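Alanine racemase (Actinobacillus succinogenes, PDB 3C3K) is a two-domain protein with a periplasmic binding protein-like fold, modelled as a pair of subunits. Local coordinates at residues S55-T58 against L59-G62; D72-S75 against E76-E79; Q236-S239 against E240-M244; L249-E252 against Q253-S256. All blocks are in the same frame, centred on the assembly; numbering follows the deposited sequence.

All four contacts are local, between residues three to five apart, and each mixes buried with exposed residues. Interaction 3 lies nearest the chain's centre, about 11 Å between centres, interactions 1 and 4 far out, about 26 and 25 Å. Interactions 3 and 4 share helix 239-254: one starts it behind Pro-238, the other ends it at His-255. Interactions 1 and 2 follow each other along the chain, where helices 50-56 and 58-61 join and in the loop leading to helix 77-84. Interaction 1 is the one that meets the second subunit. The chemistry differs: a serine hydroxyl on a helix carbonyl in 1, two close acid groups in 2, proline and isoleucine packing in 3, leucine packing and a histidine ring in 4.

Interaction 1: S55-T58 against L59-G62; sequences SCLT and LLSG
The junction between helix 50-56 and the short helix 58-61, a turn at the edge of a parallel sheet in a periplasmic binding protein-like fold, is held largely by backbone carbonyls, and Thr-58 O is gripped by two donors. It takes the N-H of Gly-62 at 2.7 Å, a fairly straight bond (158° at the hydrogen), and the hydroxyl OG of Ser-61, also at 2.7 Å. Both donors come from the same face of the carbonyl plane. Ser-61 reaches back because its OG stands between its own backbone N and carbonyl carbon (chi1 74°), which folds the hydroxyl against the preceding turn. Before this, Leu-59 N bonds to Cys-56 O at 3.2 Å and Leu-60 N to Leu-57 O at 3.1 Å; both bonds span three residues, as in a tight turn. CG and CD1 of Leu-59 lie close to the same Cys-56 O, while CD2 of Leu-57 meets CD1 of Leu-60 at 4.4 Å. These leucines are buried: Leu-57 packs on Leu-80 and Ile-83 of helix 77-84, and Leu-59 on Leu-42 of strand 39-45 and on Met-64 of the second subunit. On the exposed side, Thr-58 turns its OG1 back to donate to Ser-55 O, 2.8 Å away and nearly in line with that C=O bond.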
ATOM      1  N   SER B  55      19.383   9.891  -9.039  1.00 18.87           N
ATOM      2  CA  SER B  55      19.599  10.635  -7.817  1.00 19.16           C
ATOM      3  C   SER B  55      19.796   9.707  -6.619  1.00 19.52           C
ATOM      4  O   SER B  55      20.710   9.870  -5.825  1.00 18.23           O
ATOM      5  CB  SER B  55      18.470  11.676  -7.658  1.00 19.62           C
ATOM      6  OG  SER B  55      18.169  11.895  -6.319  1.00 25.62           O
ATOM      7  N   CYS B  56      18.969   8.684  -6.491  1.00 19.25           N
ATOM      8  CA  CYS B  56      19.064   7.889  -5.276  1.00 18.17           C
ATOM      9  C   CYS B  56      20.319   7.055  -5.387  1.00 18.51           C
ATOM     10  O   CYS B  56      20.845   6.610  -4.384  1.00 19.29           O
ATOM     11  CB  CYS B  56      17.798   7.065  -5.001  1.00 16.71           C
ATOM     12  SG  CYS B  56      17.551   5.771  -6.182  1.00 20.30           S
ATOM     13  N   LEU B  57      20.824   6.865  -6.607  1.00 19.58           N
ATOM     14  CA  LEU B  57      22.047   6.053  -6.790  1.00 19.50           C
ATOM     15  C   LEU B  57      23.343   6.740  -6.350  1.00 20.21           C
ATOM     16  O   LEU B  57      24.365   6.077  -6.224  1.00 19.52           O
ATOM     17  CB  LEU B  57      22.144   5.398  -8.207  1.00 19.58           C
ATOM     18  CG  LEU B  57      21.194   4.228  -8.525  1.00 19.65           C
ATOM     19  CD1 LEU B  57      21.254   3.900  -9.995  1.00 19.67           C
ATOM     20  CD2 LEU B  57      21.424   2.954  -7.691  1.00 20.64           C
ATOM     21  N   THR B  58      23.297   8.043  -6.042  1.00 20.33           N
ATOM     22  CA  THR B  58      24.422   8.684  -5.384  1.00 20.66           C
ATOM     23  C   THR B  58      24.733   8.045  -3.997  1.00 21.71           C
ATOM     24  O   THR B  58      25.848   8.175  -3.505  1.00 19.97           O
ATOM     25  CB  THR B  58      24.255  10.187  -5.199  1.00 19.50           C
ATOM     26  OG1 THR B  58      23.115  10.417  -4.404  1.00 23.75           O
ATOM     27  CG2 THR B  58      23.992  10.899  -6.519  1.00 22.24           C
ATOM     28  N   LEU B  59      23.781   7.340  -3.390  1.00 22.15           N
ATOM     29  CA  LEU B  59      24.070   6.630  -2.160  1.00 23.80           C
ATOM     30  C   LEU B  59      25.123   5.542  -2.323  1.00 25.17           C
ATOM     31  O   LEU B  59      25.861   5.233  -1.368  1.00 24.77           O
ATOM     32  CB  LEU B  59      22.792   6.017  -1.577  1.00 24.22           C
ATOM     33  CG  LEU B  59      21.685   7.020  -1.210  1.00 24.06           C
ATOM     34  CD1 LEU B  59      20.394   6.303  -1.038  1.00 23.92           C
ATOM     35  CD2 LEU B  59      22.087   7.734   0.042  1.00 25.51           C
ATOM     36  N   LEU B  60      25.169   4.931  -3.514  1.00 25.96           N
ATOM     37  CA  LEU B  60      26.104   3.861  -3.800  1.00 27.36           C
ATOM     38  C   LEU B  60      27.474   4.464  -3.914  1.00 28.69           C
ATOM     39  O   LEU B  60      28.383   4.075  -3.178  1.00 28.24           O
ATOM     40  CB  LEU B  60      25.763   3.128  -5.108  1.00 27.82           C
ATOM     41  CG  LEU B  60      25.181   1.721  -5.158  1.00 26.83           C
ATOM     42  CD1 LEU B  60      25.334   1.215  -6.563  1.00 25.22           C
ATOM     43  CD2 LEU B  60      25.836   0.729  -4.161  1.00 24.09           C
ATOM     44  N   SER B  61      27.613   5.431  -4.820  1.00 30.59           N
ATOM     45  CA  SER B  61      28.852   6.225  -4.933  1.00 32.18           C
ATOM     46  C   SER B  61      29.266   6.815  -3.586  1.00 31.71           C
ATOM     47  O   SER B  61      30.420   6.703  -3.187  1.00 32.51           O
ATOM     48  CB  SER B  61      28.661   7.376  -5.927  1.00 33.60           C
ATOM     49  OG  SER B  61      27.854   8.406  -5.366  1.00 37.14           O
ATOM     50  N   GLY B  62      28.326   7.435  -2.881  1.00 29.92           N
ATOM     51  CA  GLY B  62      28.619   7.980  -1.573  1.00 29.60           C
ATOM     52  C   GLY B  62      28.858   6.927  -0.497  1.00 29.54           C
ATOM     53  O   GLY B  62      29.030   7.271   0.661  1.00 31.44           O
TER

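Interaction 2: D72-S75 against E76-E79; sequences DALS and ELPE
Glu-76 reaches back to Asp-72 across the turn that leads from strand 68-70 into helix 77-84, one of the strand-to-helix connections of this periplasmic binding protein-like fold. Its CB rests 3.2 Å from Ala-73 O, the carbonyl that also takes the Glu-76 N-H at 3.0 Å. From there CG stands opposite the backbone N (chi1 -161°) and the chain runs on extended, which carries CD to the aspartate. At the tip OE1 comes within 2.5 Å of Asp-72 OD2 and 3.0 Å of Asp-72 CB, the two carboxylate planes turned 56° against each other. With two acid oxygens this near, one group probably holds a proton. The other oxygen, OE2, is hydrogen-bonded to Ser-53 OG of helix 50-56, while Asp-72 OD1 has weak bonds to Thr-46 OG1 and Ser-48 N. These bonds, two of them weak, link the buried acids to helix 50-56 and the loop before it. One residue further on, Leu-77 N bonds to Leu-74 O at 3.1 Å. Pro-78 sets its ring carbon CD 3.4 Å from Ser-75 O. Leu-77 packs its side chain against Trp-89 and Gln-91 of strand 89-92, and it also lies across the side chain of Leu-74, where Leu-74 CD1 stands 4.0 Å from Leu-77 CD2.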
ATOM      1  N   ASP B  72      12.237  -1.507 -10.929  1.00 14.16           N
ATOM      2  CA  ASP B  72      11.889  -0.685 -12.119  1.00 14.92           C
ATOM      3  C   ASP B  72      11.829  -1.405 -13.451  1.00 14.17           C
ATOM      4  O   ASP B  72      12.300  -2.565 -13.588  1.00 14.80           O
ATOM      5  CB  ASP B  72      12.888   0.453 -12.249  1.00 16.52           C
ATOM      6  CG  ASP B  72      12.611   1.599 -11.279  1.00 17.86           C
ATOM      7  OD1 ASP B  72      11.564   1.585 -10.652  1.00 19.48           O
ATOM      8  OD2 ASP B  72      13.412   2.575 -11.266  1.00 21.17           O
ATOM      9  N   ALA B  73      11.281  -0.708 -14.460  1.00 12.96           N
ATOM     10  CA  ALA B  73      11.200  -1.255 -15.810  1.00 14.02           C
ATOM     11  C   ALA B  73      12.575  -1.745 -16.266  1.00 14.31           C
ATOM     12  O   ALA B  73      13.626  -1.083 -16.022  1.00 14.69           O
ATOM     13  CB  ALA B  73      10.637  -0.192 -16.819  1.00 13.90           C
ATOM     14  N   LEU B  74      12.556  -2.914 -16.909  1.00 15.46           N
ATOM     15  CA  LEU B  74      13.749  -3.614 -17.414  1.00 16.48           C
ATOM     16  C   LEU B  74      14.592  -2.730 -18.268  1.00 16.11           C
ATOM     17  O   LEU B  74      15.794  -2.798 -18.196  1.00 15.83           O
ATOM     18  CB  LEU B  74      13.299  -4.822 -18.274  1.00 19.44           C
ATOM     19  CG  LEU B  74      14.347  -5.795 -18.779  1.00 21.00           C
ATOM     20  CD1 LEU B  74      14.896  -6.518 -17.592  1.00 21.30           C
ATOM     21  CD2 LEU B  74      13.664  -6.736 -19.740  1.00 25.71           C
ATOM     22  N   SER B  75      13.969  -1.833 -19.049  1.00 15.07           N
ATOM     23  CA  SER B  75      14.719  -0.992 -19.959  1.00 16.53           C
ATOM     24  C   SER B  75      15.576   0.137 -19.302  1.00 18.37           C
ATOM     25  O   SER B  75      16.382   0.869 -19.978  1.00 18.34           O
ATOM     26  CB  SER B  75      13.724  -0.325 -20.877  1.00 16.31           C
ATOM     27  OG  SER B  75      12.910   0.548 -20.143  1.00 17.48           O
ATOM     28  N   GLU B  76      15.409   0.269 -17.991  1.00 18.35           N
ATOM     29  CA  GLU B  76      16.194   1.212 -17.211  1.00 17.69           C
ATOM     30  C   GLU B  76      17.569   0.622 -16.922  1.00 18.13           C
ATOM     31  O   GLU B  76      18.474   1.366 -16.631  1.00 17.73           O
ATOM     32  CB  GLU B  76      15.487   1.512 -15.884  1.00 18.25           C
ATOM     33  CG  GLU B  76      15.981   2.819 -15.216  1.00 19.15           C
ATOM     34  CD  GLU B  76      15.232   3.184 -13.952  1.00 19.73           C
ATOM     35  OE1 GLU B  76      15.156   2.318 -13.016  1.00 18.02           O
ATOM     36  OE2 GLU B  76      14.789   4.359 -13.889  1.00 20.79           O
ATOM     37  N   LEU B  77      17.699  -0.706 -16.913  1.00 18.02           N
ATOM     38  CA  LEU B  77      18.955  -1.334 -16.544  1.00 19.18           C
ATOM     39  C   LEU B  77      20.135  -0.805 -17.363  1.00 19.31           C
ATOM     40  O   LEU B  77      21.100  -0.352 -16.778  1.00 20.31           O
ATOM     41  CB  LEU B  77      18.848  -2.856 -16.597  1.00 19.28           C
ATOM     42  CG  LEU B  77      18.672  -3.694 -15.325  1.00 20.18           C
ATOM     43  CD1 LEU B  77      17.975  -3.016 -14.269  1.00 19.06           C
ATOM     44  CD2 LEU B  77      18.062  -5.076 -15.639  1.00 18.98           C
ATOM     45  N   PRO B  78      20.043  -0.826 -18.722  1.00 20.69           N
ATOM     46  CA  PRO B  78      21.189  -0.322 -19.519  1.00 20.35           C
ATOM     47  C   PRO B  78      21.491   1.164 -19.285  1.00 20.95           C
ATOM     48  O   PRO B  78      22.645   1.562 -19.370  1.00 19.92           O
ATOM     49  CB  PRO B  78      20.796  -0.650 -20.981  1.00 19.58           C
ATOM     50  CG  PRO B  78      19.339  -0.744 -20.957  1.00 20.18           C
ATOM     51  CD  PRO B  78      18.966  -1.332 -19.605  1.00 19.87           C
ATOM     52  N   GLU B  79      20.495   1.940 -18.865  1.00 22.42           N
ATOM     53  CA  GLU B  79      20.673   3.358 -18.589  1.00 24.39           C
ATOM     54  C   GLU B  79      21.422   3.615 -17.258  1.00 23.80           C
ATOM     55  O   GLU B  79      21.898   4.713 -17.006  1.00 23.41           O
ATOM     56  CB  GLU B  79      19.303   4.011 -18.548  1.00 24.39           C
ATOM     57  CG  GLU B  79      18.543   3.928 -19.875  1.00 28.03           C
ATOM     58  CD  GLU B  79      17.178   4.643 -19.869  1.00 30.13           C
ATOM     59  OE1 GLU B  79      16.873   5.361 -20.861  1.00 39.60           O
ATOM     60  OE2 GLU B  79      16.396   4.491 -18.893  1.00 36.51           O
TER

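Interaction 3: Q236-S239 against E240-M244; sequences QQPS and EQIGM
Gln-237 touches the helix through its amide oxygen, OE1, which lies 3.5 Å from Ile-242 CD1, the two side chains crossing at a slant. The other end of the Gln-237 amide, NE2, is held by Asp-220 OD1 and is also hydrogen-bonded to a bound glycerol, probably from the crystallisation liquor, while the backbone O of Gln-237 accepts from Gln-236 NE2, which bonds to Gly-221 O as well. Pro-238 follows as the centre of an inverse gamma turn and as N-cap of helix 239-254, the helix entered from strand 234-236 in this periplasmic binding protein-like domain. Its carbonyl O accepts Ile-242 N at 2.9 Å, and Ile-242 CG1, turned beside its own backbone N (chi1 -64°), packs 3.4 Å from the same Pro-238 O. On the ring itself, CB meets Gln-241 NE2 at 3.7 Å and CG faces Ile-242 CG1 at 4.4 Å. Ser-239 begins the helix proper, its O accepting Gly-243 N at 3.3 Å, and its side chain packs on Phe-22 and Ala-25 of helix 21-35. Next to it, Glu-240 OE2 forms a salt bridge with Lys-32 of that helix.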
ATOM      1  N   GLN B 236      -1.770 -15.591  -8.195  1.00 14.31           N
ATOM      2  CA  GLN B 236      -1.016 -15.404  -6.943  1.00 14.67           C
ATOM      3  C   GLN B 236       0.472 -15.499  -7.178  1.00 13.94           C
ATOM      4  O   GLN B 236       0.948 -16.514  -7.731  1.00 14.19           O
ATOM      5  CB  GLN B 236      -1.398 -16.500  -5.960  1.00 15.63           C
ATOM      6  CG  GLN B 236      -0.650 -16.443  -4.650  1.00 18.92           C
ATOM      7  CD  GLN B 236      -1.223 -15.381  -3.803  1.00 25.61           C
ATOM      8  OE1 GLN B 236      -2.418 -15.419  -3.507  1.00 31.60           O
ATOM      9  NE2 GLN B 236      -0.402 -14.387  -3.420  1.00 26.38           N
ATOM     10  N   GLN B 237       1.193 -14.403  -6.902  1.00 14.07           N
ATOM     11  CA  GLN B 237       2.686 -14.414  -6.898  1.00 14.75           C
ATOM     12  C   GLN B 237       3.227 -14.716  -5.491  1.00 14.76           C
ATOM     13  O   GLN B 237       2.616 -14.312  -4.494  1.00 12.32           O
ATOM     14  CB  GLN B 237       3.239 -13.068  -7.283  1.00 14.64           C
ATOM     15  CG  GLN B 237       2.860 -12.662  -8.708  1.00 14.13           C
ATOM     16  CD  GLN B 237       3.867 -11.722  -9.277  1.00 17.91           C
ATOM     17  OE1 GLN B 237       5.074 -11.974  -9.170  1.00 14.33           O
ATOM     18  NE2 GLN B 237       3.395 -10.625  -9.928  1.00 17.56           N
ATOM     19  N   PRO B 238       4.368 -15.384  -5.416  1.00 14.40           N
ATOM     20  CA  PRO B 238       4.941 -15.549  -4.085  1.00 14.51           C
ATOM     21  C   PRO B 238       5.723 -14.282  -3.674  1.00 15.36           C
ATOM     22  O   PRO B 238       6.981 -14.302  -3.628  1.00 16.52           O
ATOM     23  CB  PRO B 238       5.883 -16.763  -4.267  1.00 13.52           C
ATOM     24  CG  PRO B 238       6.312 -16.691  -5.681  1.00 14.49           C
ATOM     25  CD  PRO B 238       5.151 -16.092  -6.465  1.00 13.23           C
ATOM     26  N   SER B 239       4.999 -13.215  -3.348  1.00 14.13           N
ATOM     27  CA  SER B 239       5.597 -11.876  -3.314  1.00 14.25           C
ATOM     28  C   SER B 239       6.695 -11.711  -2.272  1.00 14.67           C
ATOM     29  O   SER B 239       7.771 -11.199  -2.582  1.00 15.89           O
ATOM     30  CB  SER B 239       4.521 -10.817  -3.190  1.00 14.63           C
ATOM     31  OG  SER B 239       3.717 -10.842  -4.378  1.00 17.75           O
ATOM     32  N   GLU B 240       6.415 -12.115  -1.040  1.00 14.68           N
ATOM     33  CA  GLU B 240       7.442 -12.162  -0.019  1.00 17.54           C
ATOM     34  C   GLU B 240       8.684 -12.985  -0.376  1.00 17.23           C
ATOM     35  O   GLU B 240       9.797 -12.526  -0.129  1.00 17.56           O
ATOM     36  CB  GLU B 240       6.860 -12.627   1.300  1.00 16.12           C
ATOM     37  CG  GLU B 240       7.660 -12.196   2.483  1.00 23.40           C
ATOM     38  CD  GLU B 240       6.898 -12.411   3.804  1.00 30.19           C
ATOM     39  OE1 GLU B 240       5.796 -11.851   3.973  1.00 30.91           O
ATOM     40  OE2 GLU B 240       7.383 -13.180   4.657  1.00 37.22           O
ATOM     41  N   GLN B 241       8.504 -14.203  -0.892  1.00 17.45           N
ATOM     42  CA  GLN B 241       9.618 -15.047  -1.405  1.00 17.37           C
ATOM     43  C   GLN B 241      10.434 -14.380  -2.514  1.00 15.68           C
ATOM     44  O   GLN B 241      11.641 -14.494  -2.519  1.00 15.55           O
ATOM     45  CB  GLN B 241       9.126 -16.443  -1.873  1.00 18.14           C
ATOM     46  CG  GLN B 241       8.486 -17.311  -0.715  1.00 21.40           C
ATOM     47  CD  GLN B 241       8.312 -18.821  -1.036  1.00 24.66           C
ATOM     48  OE1 GLN B 241       8.527 -19.690  -0.171  1.00 31.28           O
ATOM     49  NE2 GLN B 241       7.917 -19.135  -2.281  1.00 30.90           N
ATOM     50  N   ILE B 242       9.791 -13.673  -3.439  1.00 14.09           N
ATOM     51  CA  ILE B 242      10.507 -12.803  -4.372  1.00 13.45           C
ATOM     52  C   ILE B 242      11.470 -11.826  -3.705  1.00 13.69           C
ATOM     53  O   ILE B 242      12.624 -11.775  -4.094  1.00 13.68           O
ATOM     54  CB  ILE B 242       9.523 -12.101  -5.345  1.00 13.98           C
ATOM     55  CG1 ILE B 242       8.831 -13.141  -6.218  1.00  8.57           C
ATOM     56  CG2 ILE B 242      10.239 -11.004  -6.253  1.00 15.62           C
ATOM     57  CD1 ILE B 242       7.727 -12.542  -6.989  1.00 15.87           C
ATOM     58  N   GLY B 243      11.020 -11.055  -2.714  1.00 13.27           N
ATOM     59  CA  GLY B 243      11.935 -10.155  -1.963  1.00 11.07           C
ATOM     60  C   GLY B 243      13.006 -10.901  -1.154  1.00 12.94           C
ATOM     61  O   GLY B 243      14.168 -10.500  -1.129  1.00 12.10           O
ATOM     62  N   MET B 244      12.643 -11.984  -0.482  1.00 12.46           N
ATOM     63  CA  MET B 244      13.658 -12.682   0.332  1.00 14.49           C
ATOM     64  C   MET B 244      14.759 -13.214  -0.604  1.00 14.99           C
ATOM     65  O   MET B 244      15.960 -13.119  -0.293  1.00 13.51           O
ATOM     66  CB  MET B 244      13.005 -13.820   1.104  1.00 13.73           C
ATOM     67  CG  MET B 244      11.962 -13.412   2.132  1.00 18.02           C
ATOM     68  SD  MET B 244      11.098 -14.804   2.983  1.00 15.84           S
ATOM     69  CE  MET B 244      10.484 -15.574   1.633  1.00 21.28           C
TER

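Interaction 4: L249-E252 against Q253-S256; sequences LLLE and QIHS
Leu-249 to Leu-251 each offer a carbonyl to the N-H four residues on: Gln-253 N to Leu-249 O is weak, Ile-254 N to Leu-250 O is 3.0 Å, and His-255 N to Leu-251 O is 2.8 Å, the last as the chain leaves helical geometry. Leu-251 O also sits over one face of the His-255 ring, 2.9 Å above its plane, displaced toward the rim and 3.0 Å from CG. With CG beside its backbone N (chi1 -75°), the ring folds back along the helix, and its NE2 comes to 4.0 Å from Leu-251 CB. Ile-254 brings CD1 to both leucines, meeting Leu-250 CG at 4.2 Å and Leu-251 CD2 at 4.3 Å. Gln-253 runs back along the helix and sets NE2 3.4 Å from Leu-249 O, a weak bond that adds to the weak backbone one on the same oxygen; the stronger partner of this amide nitrogen is Trp-89 O. The end of helix 239-254 lies against the parallel sheet: Leu-249, Leu-250 and Gln-253 touch Val-90 of strand 89-92, while Leu-251 and Ile-254 pack on Tyr-39 of strand 39-45.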
ATOM      1  N   LEU B 249      20.198 -13.200  -3.379  1.00 16.63           N
ATOM      2  CA  LEU B 249      21.028 -13.021  -4.557  1.00 17.53           C
ATOM      3  C   LEU B 249      21.984 -11.847  -4.380  1.00 17.46           C
ATOM      4  O   LEU B 249      23.162 -11.887  -4.882  1.00 17.45           O
ATOM      5  CB  LEU B 249      20.167 -12.883  -5.827  1.00 16.63           C
ATOM      6  CG  LEU B 249      19.243 -14.045  -6.259  1.00 17.20           C
ATOM      7  CD1 LEU B 249      18.435 -13.688  -7.557  1.00 16.94           C
ATOM      8  CD2 LEU B 249      20.084 -15.257  -6.486  1.00 19.72           C
ATOM      9  N   LEU B 250      21.514 -10.808  -3.699  1.00 16.66           N
ATOM     10  CA  LEU B 250      22.333  -9.626  -3.444  1.00 17.46           C
ATOM     11  C   LEU B 250      23.450  -9.992  -2.491  1.00 17.93           C
ATOM     12  O   LEU B 250      24.549  -9.478  -2.599  1.00 18.89           O
ATOM     13  CB  LEU B 250      21.521  -8.461  -2.822  1.00 16.85           C
ATOM     14  CG  LEU B 250      22.181  -7.092  -2.980  1.00 17.16           C
ATOM     15  CD1 LEU B 250      21.990  -6.653  -4.418  1.00 16.49           C
ATOM     16  CD2 LEU B 250      21.535  -6.058  -2.047  1.00 19.06           C
ATOM     17  N   LEU B 251      23.153 -10.845  -1.520  1.00 18.73           N
ATOM     18  CA  LEU B 251      24.189 -11.318  -0.583  1.00 20.84           C
ATOM     19  C   LEU B 251      25.271 -12.206  -1.222  1.00 22.07           C
ATOM     20  O   LEU B 251      26.434 -12.158  -0.823  1.00 23.92           O
ATOM     21  CB  LEU B 251      23.560 -11.985   0.661  1.00 21.28           C
ATOM     22  CG  LEU B 251      22.709 -11.116   1.608  1.00 20.22           C
ATOM     23  CD1 LEU B 251      21.879 -12.013   2.599  1.00 22.40           C
ATOM     24  CD2 LEU B 251      23.492  -9.986   2.351  1.00 14.46           C
ATOM     25  N   GLU B 252      24.940 -13.018  -2.210  1.00 22.92           N
ATOM     26  CA  GLU B 252      25.995 -13.753  -2.885  1.00 24.25           C
ATOM     27  C   GLU B 252      26.981 -12.812  -3.539  1.00 24.21           C
ATOM     28  O   GLU B 252      28.186 -13.114  -3.553  1.00 25.32           O
ATOM     29  CB  GLU B 252      25.463 -14.590  -4.021  1.00 24.60           C
ATOM     30  CG  GLU B 252      24.172 -15.158  -3.748  1.00 31.68           C
ATOM     31  CD  GLU B 252      24.217 -16.633  -3.703  1.00 38.37           C
ATOM     32  OE1 GLU B 252      23.370 -17.208  -4.429  1.00 41.81           O
ATOM     33  OE2 GLU B 252      25.094 -17.180  -2.969  1.00 40.81           O
ATOM     34  N   GLN B 253      26.475 -11.726  -4.136  1.00 22.53           N
ATOM     35  CA  GLN B 253      27.315 -10.731  -4.711  1.00 20.62           C
ATOM     36  C   GLN B 253      28.163 -10.079  -3.641  1.00 21.95           C
ATOM     37  O   GLN B 253      29.371  -9.941  -3.827  1.00 22.22           O
ATOM     38  CB  GLN B 253      26.514  -9.707  -5.512  1.00 18.75           C
ATOM     39  CG  GLN B 253      25.931 -10.316  -6.738  1.00 16.08           C
ATOM     40  CD  GLN B 253      24.978  -9.407  -7.487  1.00 18.15           C
ATOM     41  OE1 GLN B 253      25.380  -8.425  -8.088  1.00 16.11           O
ATOM     42  NE2 GLN B 253      23.693  -9.758  -7.474  1.00 16.17           N
ATOM     43  N   ILE B 254      27.558  -9.654  -2.543  1.00 21.44           N
ATOM     44  CA  ILE B 254      28.310  -8.947  -1.490  1.00 22.96           C
ATOM     45  C   ILE B 254      29.363  -9.883  -0.877  1.00 24.09           C
ATOM     46  O   ILE B 254      30.507  -9.473  -0.632  1.00 24.61           O
ATOM     47  CB  ILE B 254      27.381  -8.420  -0.364  1.00 22.26           C
ATOM     48  CG1 ILE B 254      26.631  -7.162  -0.790  1.00 18.67           C
ATOM     49  CG2 ILE B 254      28.160  -8.180   0.980  1.00 23.64           C
ATOM     50  CD1 ILE B 254      25.288  -6.992  -0.110  1.00 14.07           C
ATOM     51  N   HIS B 255      29.012 -11.147  -0.706  1.00 25.60           N
ATOM     52  CA  HIS B 255      29.904 -12.105  -0.043  1.00 28.63           C
ATOM     53  C   HIS B 255      31.233 -12.285  -0.785  1.00 29.48           C
ATOM     54  O   HIS B 255      31.258 -12.543  -1.984  1.00 29.15           O
ATOM     55  CB  HIS B 255      29.214 -13.455   0.134  1.00 29.09           C
ATOM     56  CG  HIS B 255      28.197 -13.455   1.226  1.00 31.46           C
ATOM     57  ND1 HIS B 255      27.510 -14.589   1.605  1.00 35.46           N
ATOM     58  CD2 HIS B 255      27.749 -12.460   2.021  1.00 33.61           C
ATOM     59  CE1 HIS B 255      26.672 -14.285   2.582  1.00 37.97           C
ATOM     60  NE2 HIS B 255      26.799 -13.000   2.853  1.00 35.84           N
ATOM     61  N   SER B 256      32.307 -12.156  -0.006  1.00 31.31           N
ATOM     62  CA  SER B 256      33.700 -12.268  -0.407  1.00 32.89           C
ATOM     63  C   SER B 256      34.138 -13.624  -0.931  1.00 33.74           C
ATOM     64  O   SER B 256      34.976 -13.685  -1.836  1.00 33.80           O
ATOM     65  CB  SER B 256      34.556 -11.944   0.795  1.00 32.90           C
ATOM     66  OG  SER B 256      34.604 -10.549   0.925  1.00 36.75           O
TER